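Local coordinates for protein putative fimbrial subunit (Corynebacterium diphtheriae, PDB 4HSQ) that serves as the major pilin SpaD, probably the repeating shaft subunit of a surface pilus, represented here by its domains D2 and D3, at residues Lys8-Ala13 and Val142-Gly147; Asp45-Arg50 and Phe105-Lys110; Asp70-Asp75 and Thr86-Gly91; Thr174-Leu179 and Val241-Phe246; His206-Glu211 and Ala219-Cys224. All coordinates share one frame; numbering follows the deposited sequence.

Interaction 1: Lys8-Ala13 and Val142-Gly147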
# COMPACT_ATOMS: atom_id res chain seq x y z
N LYS A 8 -11.05 9.67 7.49
CA LYS A 8 -9.81 8.94 7.28
C LYS A 8 -9.36 9.16 5.83
O LYS A 8 -10.18 9.11 4.91
CB LYS A 8 -9.97 7.44 7.58
CG LYS A 8 -8.65 6.65 7.47
CD LYS A 8 -8.76 5.23 8.04
CE LYS A 8 -7.46 4.52 7.77
NZ LYS A 8 -7.28 3.26 8.53
N THR A 9 -8.04 9.35 5.64
CA THR A 9 -7.45 9.48 4.32
C THR A 9 -6.24 8.55 4.27
O THR A 9 -5.71 8.15 5.30
CB THR A 9 -7.06 10.94 3.99
OG1 THR A 9 -6.22 11.43 5.02
CG2 THR A 9 -8.29 11.87 3.82
N VAL A 10 -5.81 8.21 3.06
CA VAL A 10 -4.65 7.36 2.85
C VAL A 10 -3.79 8.00 1.79
O VAL A 10 -4.30 8.50 0.78
CB VAL A 10 -5.02 5.89 2.49
CG1 VAL A 10 -5.86 5.80 1.20
CG2 VAL A 10 -3.75 5.02 2.36
N LYS A 11 -2.49 8.03 2.05
CA LYS A 11 -1.53 8.50 1.08
C LYS A 11 -0.65 7.31 0.75
O LYS A 11 0.19 6.94 1.56
CB LYS A 11 -0.70 9.68 1.62
CG LYS A 11 0.11 10.31 0.51
CD LYS A 11 -0.80 11.25 -0.32
CE LYS A 11 -0.13 11.81 -1.55
NZ LYS A 11 0.36 10.74 -2.48
N ASP A 12 -0.90 6.68 -0.39
CA ASP A 12 -0.22 5.45 -0.78
C ASP A 12 0.28 5.44 -2.24
O ASP A 12 0.84 4.43 -2.65
CB ASP A 12 -1.19 4.25 -0.60
CG ASP A 12 -2.50 4.34 -1.39
OD1 ASP A 12 -2.49 4.88 -2.51
OD2 ASP A 12 -3.52 3.84 -0.90
N ALA A 13 0.05 6.52 -3.02
CA ALA A 13 0.45 6.51 -4.45
C ALA A 13 1.90 6.07 -4.65
O ALA A 13 2.82 6.52 -3.95
CB ALA A 13 0.22 7.87 -5.12
N VAL A 142 -11.38 3.69 3.75
CA VAL A 142 -10.50 3.97 2.61
C VAL A 142 -9.96 2.65 2.15
O VAL A 142 -9.95 1.69 2.91
CB VAL A 142 -9.36 4.99 2.90
CG1 VAL A 142 -9.93 6.38 3.13
CG2 VAL A 142 -8.46 4.55 4.06
N VAL A 143 -9.54 2.59 0.90
CA VAL A 143 -9.06 1.33 0.36
C VAL A 143 -7.76 1.57 -0.38
O VAL A 143 -7.61 2.58 -1.06
CB VAL A 143 -10.15 0.67 -0.56
CG1 VAL A 143 -9.77 -0.75 -0.92
CG2 VAL A 143 -11.54 0.68 0.09
N THR A 144 -6.86 0.59 -0.29
CA THR A 144 -5.56 0.55 -0.98
C THR A 144 -5.49 -0.76 -1.71
O THR A 144 -5.72 -1.81 -1.10
CB THR A 144 -4.43 0.68 0.05
OG1 THR A 144 -4.60 1.91 0.77
CG2 THR A 144 -3.05 0.64 -0.60
N TYR A 145 -5.10 -0.74 -2.99
CA TYR A 145 -5.03 -1.96 -3.79
C TYR A 145 -3.63 -2.30 -4.25
O TYR A 145 -2.93 -1.44 -4.80
CB TYR A 145 -5.90 -1.84 -5.05
CG TYR A 145 -7.38 -1.64 -4.81
CD1 TYR A 145 -8.26 -2.73 -4.84
CD2 TYR A 145 -7.91 -0.38 -4.58
CE1 TYR A 145 -9.64 -2.54 -4.70
CE2 TYR A 145 -9.29 -0.18 -4.46
CZ TYR A 145 -10.14 -1.27 -4.50
OH TYR A 145 -11.49 -1.07 -4.34
N HIS A 146 -3.26 -3.56 -4.09
CA HIS A 146 -1.98 -4.10 -4.57
C HIS A 146 -2.24 -5.40 -5.23
O HIS A 146 -3.13 -6.12 -4.79
CB HIS A 146 -0.96 -4.29 -3.43
CG HIS A 146 -0.40 -3.00 -2.88
ND1 HIS A 146 -1.09 -2.26 -1.94
CD2 HIS A 146 0.79 -2.39 -3.13
CE1 HIS A 146 -0.32 -1.22 -1.66
NE2 HIS A 146 0.82 -1.26 -2.36
N GLY A 147 -1.41 -5.77 -6.20
CA GLY A 147 -1.57 -7.06 -6.86
C GLY A 147 -0.24 -7.72 -7.08
O GLY A 147 0.81 -7.09 -6.94
O HOH W 1 -5.65 3.96 -2.42

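Interaction 2: Asp45-Arg50 and Phe105-Lys110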
# COMPACT_ATOMS: atom_id res chain seq x y z
N ASP A 45 -7.74 2.13 15.68
CA ASP A 45 -7.74 1.69 14.29
C ASP A 45 -7.32 0.24 14.21
O ASP A 45 -6.17 -0.11 14.53
CB ASP A 45 -6.82 2.59 13.44
CG ASP A 45 -6.98 2.42 11.94
OD1 ASP A 45 -7.14 1.27 11.49
OD2 ASP A 45 -6.77 3.41 11.20
N GLU A 46 -8.27 -0.61 13.76
CA GLU A 46 -8.06 -2.05 13.56
C GLU A 46 -7.37 -2.22 12.25
O GLU A 46 -7.98 -2.10 11.18
CB GLU A 46 -9.39 -2.82 13.57
CG GLU A 46 -10.09 -2.83 14.92
CD GLU A 46 -11.41 -3.57 14.89
OE1 GLU A 46 -11.39 -4.82 14.76
OE2 GLU A 46 -12.47 -2.91 14.95
N LEU A 47 -6.08 -2.42 12.31
CA LEU A 47 -5.33 -2.51 11.08
C LEU A 47 -5.47 -3.87 10.47
O LEU A 47 -5.41 -4.88 11.17
CB LEU A 47 -3.85 -2.22 11.34
CG LEU A 47 -3.54 -0.84 11.90
CD1 LEU A 47 -2.06 -0.74 12.23
CD2 LEU A 47 -3.96 0.27 10.92
N ASP A 48 -5.65 -3.88 9.15
CA ASP A 48 -5.69 -5.13 8.38
C ASP A 48 -4.43 -5.94 8.75
O ASP A 48 -3.35 -5.36 8.94
CB ASP A 48 -5.76 -4.83 6.87
CG ASP A 48 -5.85 -6.08 6.01
OD1 ASP A 48 -6.93 -6.33 5.45
OD2 ASP A 48 -4.84 -6.80 5.90
N LYS A 49 -4.60 -7.26 8.91
CA LYS A 49 -3.53 -8.17 9.34
C LYS A 49 -2.32 -8.18 8.39
O LYS A 49 -1.23 -8.53 8.82
CB LYS A 49 -4.08 -9.59 9.53
CG LYS A 49 -5.09 -9.73 10.70
CD LYS A 49 -4.54 -9.43 12.12
CE LYS A 49 -3.97 -10.63 12.82
NZ LYS A 49 -3.45 -10.29 14.17
N ARG A 50 -2.47 -7.71 7.14
CA ARG A 50 -1.37 -7.62 6.19
C ARG A 50 -0.52 -6.37 6.44
O ARG A 50 0.51 -6.18 5.80
CB ARG A 50 -1.92 -7.63 4.74
CG ARG A 50 -2.57 -8.99 4.41
CD ARG A 50 -3.37 -8.90 3.11
NE ARG A 50 -4.58 -8.08 3.31
CZ ARG A 50 -5.50 -7.87 2.38
NH1 ARG A 50 -5.34 -8.36 1.17
NH2 ARG A 50 -6.55 -7.10 2.64
N PHE A 105 -0.12 8.31 10.77
CA PHE A 105 0.77 7.22 11.15
C PHE A 105 1.17 6.46 9.91
O PHE A 105 0.48 6.51 8.88
CB PHE A 105 0.15 6.30 12.23
CG PHE A 105 -1.07 5.53 11.78
CD1 PHE A 105 -0.96 4.23 11.31
CD2 PHE A 105 -2.35 6.06 11.95
CE1 PHE A 105 -2.09 3.52 10.89
CE2 PHE A 105 -3.48 5.36 11.53
CZ PHE A 105 -3.35 4.09 11.01
N GLU A 106 2.26 5.73 10.04
CA GLU A 106 2.87 5.02 8.95
C GLU A 106 2.75 3.52 9.10
O GLU A 106 2.89 2.98 10.20
CB GLU A 106 4.33 5.45 8.92
CG GLU A 106 5.17 4.92 7.78
CD GLU A 106 6.62 5.28 8.02
OE1 GLU A 106 6.97 6.47 7.91
OE2 GLU A 106 7.40 4.38 8.40
N VAL A 107 2.52 2.85 7.95
CA VAL A 107 2.40 1.39 7.85
C VAL A 107 3.18 0.89 6.64
O VAL A 107 3.54 1.68 5.75
CB VAL A 107 0.89 0.94 7.73
CG1 VAL A 107 0.10 1.26 9.00
CG2 VAL A 107 0.21 1.54 6.49
N LYS A 108 3.36 -0.43 6.57
CA LYS A 108 3.89 -1.14 5.40
C LYS A 108 2.98 -2.30 5.15
O LYS A 108 2.67 -3.03 6.09
CB LYS A 108 5.33 -1.64 5.56
CG LYS A 108 6.37 -0.50 5.62
CD LYS A 108 7.79 -1.04 5.85
CE LYS A 108 8.76 0.14 5.99
NZ LYS A 108 10.16 -0.31 6.26
N ARG A 109 2.60 -2.52 3.89
CA ARG A 109 1.80 -3.70 3.55
C ARG A 109 2.78 -4.84 3.28
O ARG A 109 3.63 -4.71 2.40
CB ARG A 109 0.90 -3.42 2.35
CG ARG A 109 -0.01 -4.59 2.03
CD ARG A 109 -0.87 -4.21 0.85
NE ARG A 109 -1.72 -5.30 0.41
CZ ARG A 109 -2.82 -5.11 -0.31
NH1 ARG A 109 -3.19 -3.88 -0.63
NH2 ARG A 109 -3.58 -6.14 -0.67
N LYS A 110 2.68 -5.94 4.05
CA LYS A 110 3.65 -7.04 3.97
C LYS A 110 3.49 -7.90 2.75
O LYS A 110 4.44 -8.58 2.34
CB LYS A 110 3.50 -8.01 5.18
CG LYS A 110 3.62 -7.41 6.54
CD LYS A 110 3.43 -8.52 7.59
CE LYS A 110 2.05 -8.52 8.17
NZ LYS A 110 1.89 -9.57 9.20

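Interaction 3: Asp70-Asp75 and Thr86-Gly91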
# COMPACT_ATOMS: atom_id res chain seq x y z
N ASP A 70 2.52 13.60 25.15
CA ASP A 70 1.12 14.02 25.02
C ASP A 70 0.19 12.88 24.63
O ASP A 70 -1.04 13.06 24.67
CB ASP A 70 1.00 15.17 24.02
CG ASP A 70 1.71 16.44 24.47
OD1 ASP A 70 1.71 16.73 25.69
OD2 ASP A 70 2.23 17.16 23.60
N TYR A 71 0.73 11.71 24.28
CA TYR A 71 -0.09 10.58 23.91
C TYR A 71 0.64 9.26 24.18
O TYR A 71 1.86 9.24 24.31
CB TYR A 71 -0.52 10.66 22.42
CG TYR A 71 0.63 10.65 21.42
CD1 TYR A 71 1.15 9.46 20.93
CD2 TYR A 71 1.19 11.85 20.96
CE1 TYR A 71 2.22 9.45 20.03
CE2 TYR A 71 2.25 11.85 20.05
CZ TYR A 71 2.75 10.65 19.58
OH TYR A 71 3.78 10.62 18.67
N THR A 72 -0.11 8.17 24.26
CA THR A 72 0.55 6.86 24.37
C THR A 72 0.20 6.14 23.09
O THR A 72 -0.83 6.44 22.48
CB THR A 72 0.15 6.07 25.62
OG1 THR A 72 -1.23 5.72 25.51
CG2 THR A 72 0.43 6.79 26.93
N VAL A 73 1.06 5.20 22.69
CA VAL A 73 0.83 4.31 21.55
C VAL A 73 0.90 2.92 22.09
O VAL A 73 1.85 2.60 22.81
CB VAL A 73 1.86 4.51 20.39
CG1 VAL A 73 1.38 3.80 19.11
CG2 VAL A 73 2.10 5.99 20.09
N ASN A 74 -0.03 2.06 21.73
CA ASN A 74 0.08 0.66 22.16
C ASN A 74 1.04 -0.07 21.17
O ASN A 74 1.72 0.59 20.36
CB ASN A 74 -1.34 0.02 22.21
CG ASN A 74 -1.94 -0.23 20.84
OD1 ASN A 74 -1.63 0.43 19.84
ND2 ASN A 74 -2.75 -1.27 20.75
N ASP A 75 1.07 -1.39 21.21
CA ASP A 75 1.85 -2.20 20.27
C ASP A 75 0.84 -3.02 19.45
O ASP A 75 0.34 -4.02 19.98
CB ASP A 75 2.87 -3.11 20.99
CG ASP A 75 3.72 -3.99 20.06
OD1 ASP A 75 3.85 -3.64 18.86
OD2 ASP A 75 4.26 -4.99 20.53
N THR A 86 -3.70 7.22 22.53
CA THR A 86 -4.47 7.81 23.64
C THR A 86 -3.83 9.08 24.13
O THR A 86 -2.66 9.05 24.48
CB THR A 86 -4.56 6.79 24.79
OG1 THR A 86 -5.03 5.54 24.29
CG2 THR A 86 -5.47 7.26 25.93
N LEU A 87 -4.59 10.17 24.23
CA LEU A 87 -4.00 11.39 24.78
C LEU A 87 -3.78 11.19 26.25
O LEU A 87 -4.60 10.56 26.93
CB LEU A 87 -4.85 12.65 24.52
CG LEU A 87 -5.23 12.97 23.08
CD1 LEU A 87 -5.79 14.37 23.01
CD2 LEU A 87 -4.02 12.86 22.13
N THR A 88 -2.62 11.67 26.73
CA THR A 88 -2.28 11.60 28.16
C THR A 88 -2.91 12.81 28.85
O THR A 88 -3.42 13.68 28.16
CB THR A 88 -0.75 11.62 28.32
OG1 THR A 88 -0.24 12.85 27.82
CG2 THR A 88 -0.07 10.46 27.62
N ASP A 89 -2.76 12.93 30.19
CA ASP A 89 -3.26 14.13 30.87
C ASP A 89 -2.53 15.40 30.37
O ASP A 89 -3.19 16.41 30.17
CB ASP A 89 -3.18 13.99 32.39
CG ASP A 89 -4.21 13.03 32.97
OD1 ASP A 89 -5.25 12.79 32.31
OD2 ASP A 89 -3.97 12.51 34.09
N GLU A 90 -1.21 15.33 30.06
CA GLU A 90 -0.48 16.49 29.51
C GLU A 90 -0.99 16.85 28.10
O GLU A 90 -1.15 18.03 27.78
CB GLU A 90 1.03 16.24 29.45
CG GLU A 90 1.69 16.19 30.81
CD GLU A 90 2.98 15.39 30.87
OE1 GLU A 90 3.61 15.19 29.80
OE2 GLU A 90 3.37 14.98 31.98
N GLY A 91 -1.26 15.82 27.28
CA GLY A 91 -1.80 16.01 25.94
C GLY A 91 -3.20 16.61 25.92
O GLY A 91 -3.48 17.50 25.12
O HOH W 2 -2.67 3.99 23.57

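Interaction 4: Thr174-Leu179 and Val241-Phe246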
# COMPACT_ATOMS: atom_id res chain seq x y z
N THR A 174 5.76 5.45 -18.78
CA THR A 174 4.53 5.94 -19.42
C THR A 174 4.24 4.98 -20.58
O THR A 174 3.08 4.78 -20.91
CB THR A 174 4.56 7.42 -19.81
OG1 THR A 174 5.78 7.71 -20.48
CG2 THR A 174 4.38 8.34 -18.61
N SER A 175 5.30 4.34 -21.14
CA SER A 175 5.20 3.34 -22.21
C SER A 175 6.47 2.49 -22.21
O SER A 175 7.47 2.88 -21.60
CB SER A 175 5.00 4.01 -23.57
OG SER A 175 6.23 4.39 -24.17
N ALA A 176 6.46 1.38 -22.94
CA ALA A 176 7.64 0.52 -23.07
C ALA A 176 8.81 1.25 -23.76
O ALA A 176 9.94 0.80 -23.64
CB ALA A 176 7.28 -0.74 -23.85
N ALA A 177 8.53 2.37 -24.48
CA ALA A 177 9.58 3.13 -25.19
C ALA A 177 10.18 4.26 -24.33
O ALA A 177 11.16 4.87 -24.75
CB ALA A 177 9.01 3.73 -26.47
N VAL A 178 9.51 4.62 -23.19
CA VAL A 178 9.92 5.73 -22.32
C VAL A 178 9.85 5.28 -20.85
O VAL A 178 8.81 5.38 -20.19
CB VAL A 178 9.13 7.06 -22.56
CG1 VAL A 178 9.82 8.23 -21.86
CG2 VAL A 178 8.99 7.37 -24.06
N LEU A 179 10.97 4.78 -20.35
CA LEU A 179 11.08 4.33 -18.96
C LEU A 179 11.11 5.50 -18.01
O LEU A 179 11.69 6.55 -18.33
CB LEU A 179 12.34 3.46 -18.76
CG LEU A 179 12.38 2.12 -19.49
CD1 LEU A 179 13.67 1.36 -19.17
CD2 LEU A 179 11.16 1.25 -19.12
N VAL A 241 11.80 -4.51 -23.35
CA VAL A 241 10.93 -3.83 -22.38
C VAL A 241 9.47 -4.20 -22.68
O VAL A 241 9.01 -4.06 -23.82
CB VAL A 241 11.12 -2.29 -22.29
CG1 VAL A 241 10.08 -1.66 -21.35
CG2 VAL A 241 12.54 -1.92 -21.82
N THR A 242 8.78 -4.70 -21.68
CA THR A 242 7.37 -5.10 -21.76
C THR A 242 6.57 -4.20 -20.84
O THR A 242 6.86 -4.16 -19.65
CB THR A 242 7.22 -6.58 -21.32
OG1 THR A 242 7.97 -7.43 -22.18
CG2 THR A 242 5.75 -7.05 -21.26
N GLU A 243 5.54 -3.53 -21.35
CA GLU A 243 4.74 -2.67 -20.48
C GLU A 243 3.59 -3.49 -19.91
O GLU A 243 3.09 -4.39 -20.57
CB GLU A 243 4.25 -1.39 -21.20
CG GLU A 243 3.27 -1.63 -22.33
CD GLU A 243 2.76 -0.36 -22.98
OE1 GLU A 243 3.49 0.66 -22.93
OE2 GLU A 243 1.68 -0.39 -23.60
N ILE A 244 3.20 -3.17 -18.70
CA ILE A 244 2.13 -3.87 -18.00
C ILE A 244 1.03 -2.87 -17.61
O ILE A 244 1.33 -1.89 -16.92
CB ILE A 244 2.72 -4.55 -16.72
CG1 ILE A 244 3.86 -5.54 -17.05
CG2 ILE A 244 1.65 -5.19 -15.85
CD1 ILE A 244 3.46 -6.74 -17.84
N GLU A 245 -0.22 -3.16 -17.98
CA GLU A 245 -1.41 -2.37 -17.58
C GLU A 245 -1.88 -2.97 -16.26
O GLU A 245 -2.65 -3.94 -16.24
CB GLU A 245 -2.54 -2.41 -18.64
CG GLU A 245 -2.12 -1.99 -20.04
CD GLU A 245 -3.21 -1.41 -20.93
OE1 GLU A 245 -2.88 -0.97 -22.06
OE2 GLU A 245 -4.39 -1.38 -20.51
N PHE A 246 -1.33 -2.48 -15.16
CA PHE A 246 -1.53 -3.06 -13.83
C PHE A 246 -2.71 -2.42 -13.08
O PHE A 246 -2.56 -1.85 -12.00
CB PHE A 246 -0.22 -2.97 -13.06
CG PHE A 246 -0.06 -4.01 -11.99
CD1 PHE A 246 0.11 -5.35 -12.32
CD2 PHE A 246 -0.10 -3.66 -10.65
CE1 PHE A 246 0.27 -6.32 -11.32
CE2 PHE A 246 0.03 -4.63 -9.66
CZ PHE A 246 0.25 -5.94 -10.00
O HOH W 3 1.59 3.14 -23.07

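Interaction 5: His206-Glu211 and Ala219-Cys224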
# COMPACT_ATOMS: atom_id res chain seq x y z
N HIS A 206 1.58 -1.66 -6.33
CA HIS A 206 0.42 -0.78 -6.21
C HIS A 206 -0.29 -0.73 -7.56
O HIS A 206 0.37 -0.57 -8.61
CB HIS A 206 0.88 0.62 -5.82
CG HIS A 206 -0.18 1.51 -5.28
ND1 HIS A 206 -1.28 1.89 -6.04
CD2 HIS A 206 -0.23 2.15 -4.09
CE1 HIS A 206 -1.96 2.75 -5.29
NE2 HIS A 206 -1.37 2.95 -4.11
N VAL A 207 -1.60 -0.89 -7.56
CA VAL A 207 -2.37 -0.78 -8.82
C VAL A 207 -2.25 0.64 -9.36
O VAL A 207 -2.10 1.61 -8.59
CB VAL A 207 -3.86 -1.19 -8.69
CG1 VAL A 207 -3.99 -2.58 -8.07
CG2 VAL A 207 -4.68 -0.13 -7.92
N THR A 208 -2.35 0.78 -10.69
CA THR A 208 -2.20 2.10 -11.31
C THR A 208 -3.49 2.93 -11.40
O THR A 208 -3.39 4.14 -11.59
CB THR A 208 -1.65 1.93 -12.74
OG1 THR A 208 -2.58 1.15 -13.51
CG2 THR A 208 -0.29 1.26 -12.75
N ASP A 209 -4.67 2.31 -11.28
CA ASP A 209 -5.94 3.01 -11.54
C ASP A 209 -6.66 3.54 -10.30
O ASP A 209 -7.75 4.09 -10.39
CB ASP A 209 -6.89 2.06 -12.33
CG ASP A 209 -7.24 0.80 -11.57
OD1 ASP A 209 -6.31 0.14 -11.05
OD2 ASP A 209 -8.44 0.50 -11.45
N PHE A 210 -6.07 3.34 -9.11
CA PHE A 210 -6.69 3.76 -7.87
C PHE A 210 -5.59 4.03 -6.89
O PHE A 210 -4.73 3.16 -6.69
CB PHE A 210 -7.63 2.67 -7.38
CG PHE A 210 -8.60 3.09 -6.32
CD1 PHE A 210 -8.24 3.10 -4.98
CD2 PHE A 210 -9.92 3.43 -6.65
CE1 PHE A 210 -9.15 3.46 -3.99
CE2 PHE A 210 -10.83 3.77 -5.66
CZ PHE A 210 -10.44 3.78 -4.34
N GLU A 211 -5.58 5.23 -6.32
CA GLU A 211 -4.51 5.60 -5.39
C GLU A 211 -4.97 6.71 -4.47
O GLU A 211 -5.87 7.51 -4.82
CB GLU A 211 -3.21 5.99 -6.13
CG GLU A 211 -3.25 7.34 -6.82
CD GLU A 211 -2.25 7.49 -7.95
OE1 GLU A 211 -1.38 6.60 -8.11
OE2 GLU A 211 -2.34 8.51 -8.66
N ALA A 219 -4.65 8.91 -16.76
CA ALA A 219 -3.21 9.13 -16.93
C ALA A 219 -2.57 7.88 -17.54
O ALA A 219 -3.17 6.80 -17.50
CB ALA A 219 -2.57 9.46 -15.59
N THR A 220 -1.36 8.02 -18.11
CA THR A 220 -0.67 6.90 -18.77
C THR A 220 0.38 6.24 -17.82
O THR A 220 1.48 5.92 -18.24
CB THR A 220 -0.07 7.36 -20.12
OG1 THR A 220 0.72 8.53 -19.91
CG2 THR A 220 -1.14 7.65 -21.17
N LYS A 221 -0.01 6.01 -16.56
CA LYS A 221 0.83 5.36 -15.54
C LYS A 221 0.85 3.83 -15.73
O LYS A 221 -0.20 3.20 -15.72
CB LYS A 221 0.30 5.74 -14.15
CG LYS A 221 1.06 5.13 -12.98
CD LYS A 221 1.43 6.20 -11.96
CE LYS A 221 0.55 6.19 -10.74
NZ LYS A 221 1.02 7.16 -9.71
N LYS A 222 2.05 3.24 -15.94
CA LYS A 222 2.20 1.79 -16.12
C LYS A 222 3.45 1.30 -15.41
O LYS A 222 4.24 2.10 -14.89
CB LYS A 222 2.32 1.44 -17.61
CG LYS A 222 1.05 1.59 -18.41
CD LYS A 222 1.36 1.69 -19.87
CE LYS A 222 0.11 1.42 -20.65
NZ LYS A 222 0.06 0.00 -21.10
N PHE A 223 3.63 -0.02 -15.40
CA PHE A 223 4.88 -0.65 -14.98
C PHE A 223 5.51 -1.21 -16.24
O PHE A 223 4.79 -1.52 -17.19
CB PHE A 223 4.66 -1.75 -13.92
CG PHE A 223 4.39 -1.20 -12.55
CD1 PHE A 223 5.41 -0.67 -11.77
CD2 PHE A 223 3.11 -1.27 -12.00
CE1 PHE A 223 5.16 -0.18 -10.49
CE2 PHE A 223 2.86 -0.79 -10.72
CZ PHE A 223 3.88 -0.23 -9.99
N CYS A 224 6.82 -1.37 -16.24
CA CYS A 224 7.56 -1.91 -17.37
C CYS A 224 8.54 -2.94 -16.84
O CYS A 224 9.22 -2.68 -15.86
CB CYS A 224 8.28 -0.80 -18.13
SG CYS A 224 7.25 0.05 -19.36
O HOH W 4 -1.51 0.75 -15.94

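Interaction 1: Lys8-Ala13 and Val142-Gly147
A chi1 of -176° sets CG of Lys8 anti to the backbone N, and the chain, extended from there on, crosses Val142 at about a right angle, CE lying 3.8 Å from Val142 CG2. Val142 turns its other methyl, CG1, beside its own backbone N and onto the carbonyl of Lys8, 3.3 Å from Lys8 O. Val10 carries CG1 in the crowded position between N and carbonyl carbon; it slides past Val142 in the opposite sense, 4.0 Å from Val142 CB. Asp12 and Thr144 meet tip to tip. With Thr144 OG1 anti to its carbonyl carbon (chi1 -58°), the hydroxyl donates to the anti lone pair of Asp12 OD2 at 2.8 Å. A water donates to Asp12 OD2 (2.6 Å) and to Val143 O (2.8 Å), so Asp12 OD2, in a buried residue, is held by two donors, while OD1 is hydrogen-bonded to Asp212 N and His206 NE2. Lys8 NZ itself is consumed in the intramolecular isopeptide link to Asn120, a hallmark of such pilin domains, and is hydrogen-bonded to Asp45 OD2. The segments run nearly parallel but belong to different sheets: strand 7-11 is an outer strand beside 20-28, whereas strand 142-155 pairs with 117-127.

Interaction 2: Asp45-Arg50 and Phe105-Lys110
Phe105 holds its ring in the crowded position between backbone N and carbonyl carbon (chi1 65°), which turns the ring's far end to the 45-50 segment. Asp45, its CG anti to the backbone N, brings OD2 to the ring edge, 3.5 Å from Phe105 CZ, with carboxylate and ring planes almost perpendicular; this oxygen also accepts from Lys8 NZ. Leu47 reaches the ring tip to tip, CD2 3.7 Å from Phe105 CE1. Asp48 accepts from the backbone N of Arg50 through OD2, an Asx turn. Arg50, bent at chi3 (-70°), folds back to grip that carboxylate side-on, NE to OD2 and NH2 to OD1, each at 2.9 Å. Arg109 is extended from CG to NE and lies alongside, pointing the same way, so Arg50 NH1 and Arg109 NH2 are two donors 3.4 Å apart; both donate to Val112 O, which probably helps offset their repulsion, and Arg109 NE is held by Glu111 O. Lys110 N donates almost straight (177°) to Arg50 O at 2.8 Å, and its bent side chain bonds weakly from NZ to Lys49 O. The contact spans two sheets: strand 41-46 lies between 82-87 and 117-127, and strand 100-109 between 20-28 and 51-61.

Interaction 3: Asp70-Asp75 and Thr86-Gly91
In the first shell of backbone bonds, Thr72 N donates to Thr86 O at 2.7 Å and Thr86 N returns a bond to Thr72 O at 3.0 Å, both in the plane of the accepting carbonyl; this is the hydrogen-bonded antiparallel pair, and Tyr71 with Leu87 is the adjoining non-hydrogen-bonded one. Asp70 O accepts a straight bond from Thr88 N (2.9 Å), the donor standing above the carbonyl plane. Gly91 CA makes a CA-H...O contact with the same oxygen, Asp70 O, at 3.3 Å, an approach possible without a side chain there. Strands 71-73 and 82-87 thus form a beta hairpin whose second arm runs straight into helix 89-93, with Thr88 as N-cap. Thr88 OG1 sits in the crowded position (chi1 63°) and accepts from Gly91 N at 3.2 Å, while its CG2 packs over the backbone of Tyr71 and against Thr72 CG2, 3.8 Å away. The side chains of the hydrogen-bonded pair, Thr72 and Thr86, lie side by side, pointing the same way, and a water bridges their two OG1 atoms. Further out, Asp70 OD2 forms a salt bridge with Lys94 and accepts from Gly67 N. Thr88 OG1 is also hydrogen-bonded to Ser69 O, and the Tyr71 ring leads away to Val56 and Val59.

Interaction 4: Thr174-Leu179 and Val241-Phe246
The close packing gathers around one methyl group. Val241 has CG1 anti to its backbone N (chi1 175°), and this branch lies 3.4 Å from Ala176 O, 3.9 Å from Ala176 CB and 3.8 Å from Leu179 CD2. Leu179, just after the turn, meets it tip to tip, so this one methyl touches Ala176 O, Ala176 CB and the leucine tip together. Ala176, whose CB points to the other segment, carries most of the contact on its side. The neighbouring part is looser and wetter. Glu243 starts from the crowded position between N and carbonyl carbon and then extends, which brings OE1 within 3.1 Å of Ala176 N. That hydrogen bond is bent, with 138° at the hydrogen, and uses the anti lone pair of OE1. A water bridges the same oxygen to Thr174 O, donating to both at 3.1 Å. The second oxygen, OE2, is bound in a salt bridge to Lys222, which probably stabilises the charge of a carboxylate lying at the surface. The 174-179 segment keeps its own shape: Ser175 OG accepts from Ala177 N, an ST turn, and Val178 N bonds to Ser175 O to close a type I beta turn. The arrangement is thus a beta turn laid against outer strand 241-244, beside the disulfide Cys173-Cys224, in the prealbumin-like (CnaB-type) domain D3.

Interaction 5: His206-Glu211 and Ala219-Cys224
A salt bridge joins Glu211 and Lys221 tip to tip: Lys221, its CG anti to N (chi1 179°), bends at chi2 and chi3 and donates from NZ to the syn lone pair of Glu211 OE1 at 2.9 Å; the carboxylate of Asp14 shares the ammonium group. A further polar link is a water hydrogen-bonded to Thr208 OG1 (2.7 Å) and donating to Lys221 O (2.8 Å). Thr208 keeps OG1 in the crowded position, and this sends CG2 alongside its backbone N and onto Lys221 O, 3.5 Å away. Aromatic contact is made at a ring edge: His206 O lies in the plane of Phe223, 3.3 Å from CE2, where the electropositive rim probably suits the carbonyl oxygen. His206 ND1 donates to Val207 O at 2.7 Å, in the imidazole plane and along a carbonyl lone pair; NE2 is hydrogen-bonded to Asp12 OD1, which would be consistent with a positively charged ring. The two bonds fix the ring's rotation, and it meets His146 edge-to-face. The 206-211 segment leaves strand 199-206, which pairs with 142-155, and enters the short strand 210-211; across from it, strand 222-229 lies between 167-173 and 241-244, tied to 167-173 by the disulfide Cys224-Cys173.

In the fold
Interactions 1 and 2 meet at the isopeptide site of D2, where Lys8 NZ, linked to Asn120, stands 2.7 Å from Asp45 OD2; in related domains such an acid assists bond formation, and Asp45 probably does so here. Interaction 3 lies at the far end of that domain, its centre 47 Å from that of interaction 4. Interaction 1 also adjoins the D3 contacts through the probable hydrogen bond between His206 NE2 and Asp12 OD1 (2.8 Å), which joins it to interaction 5. Interactions 4 and 5 share a sheet, with Ile244 N 2.7 Å from Phe223 O. The calcium ion is about 14 Å from the side chain of Thr208, and equally from that of Arg109.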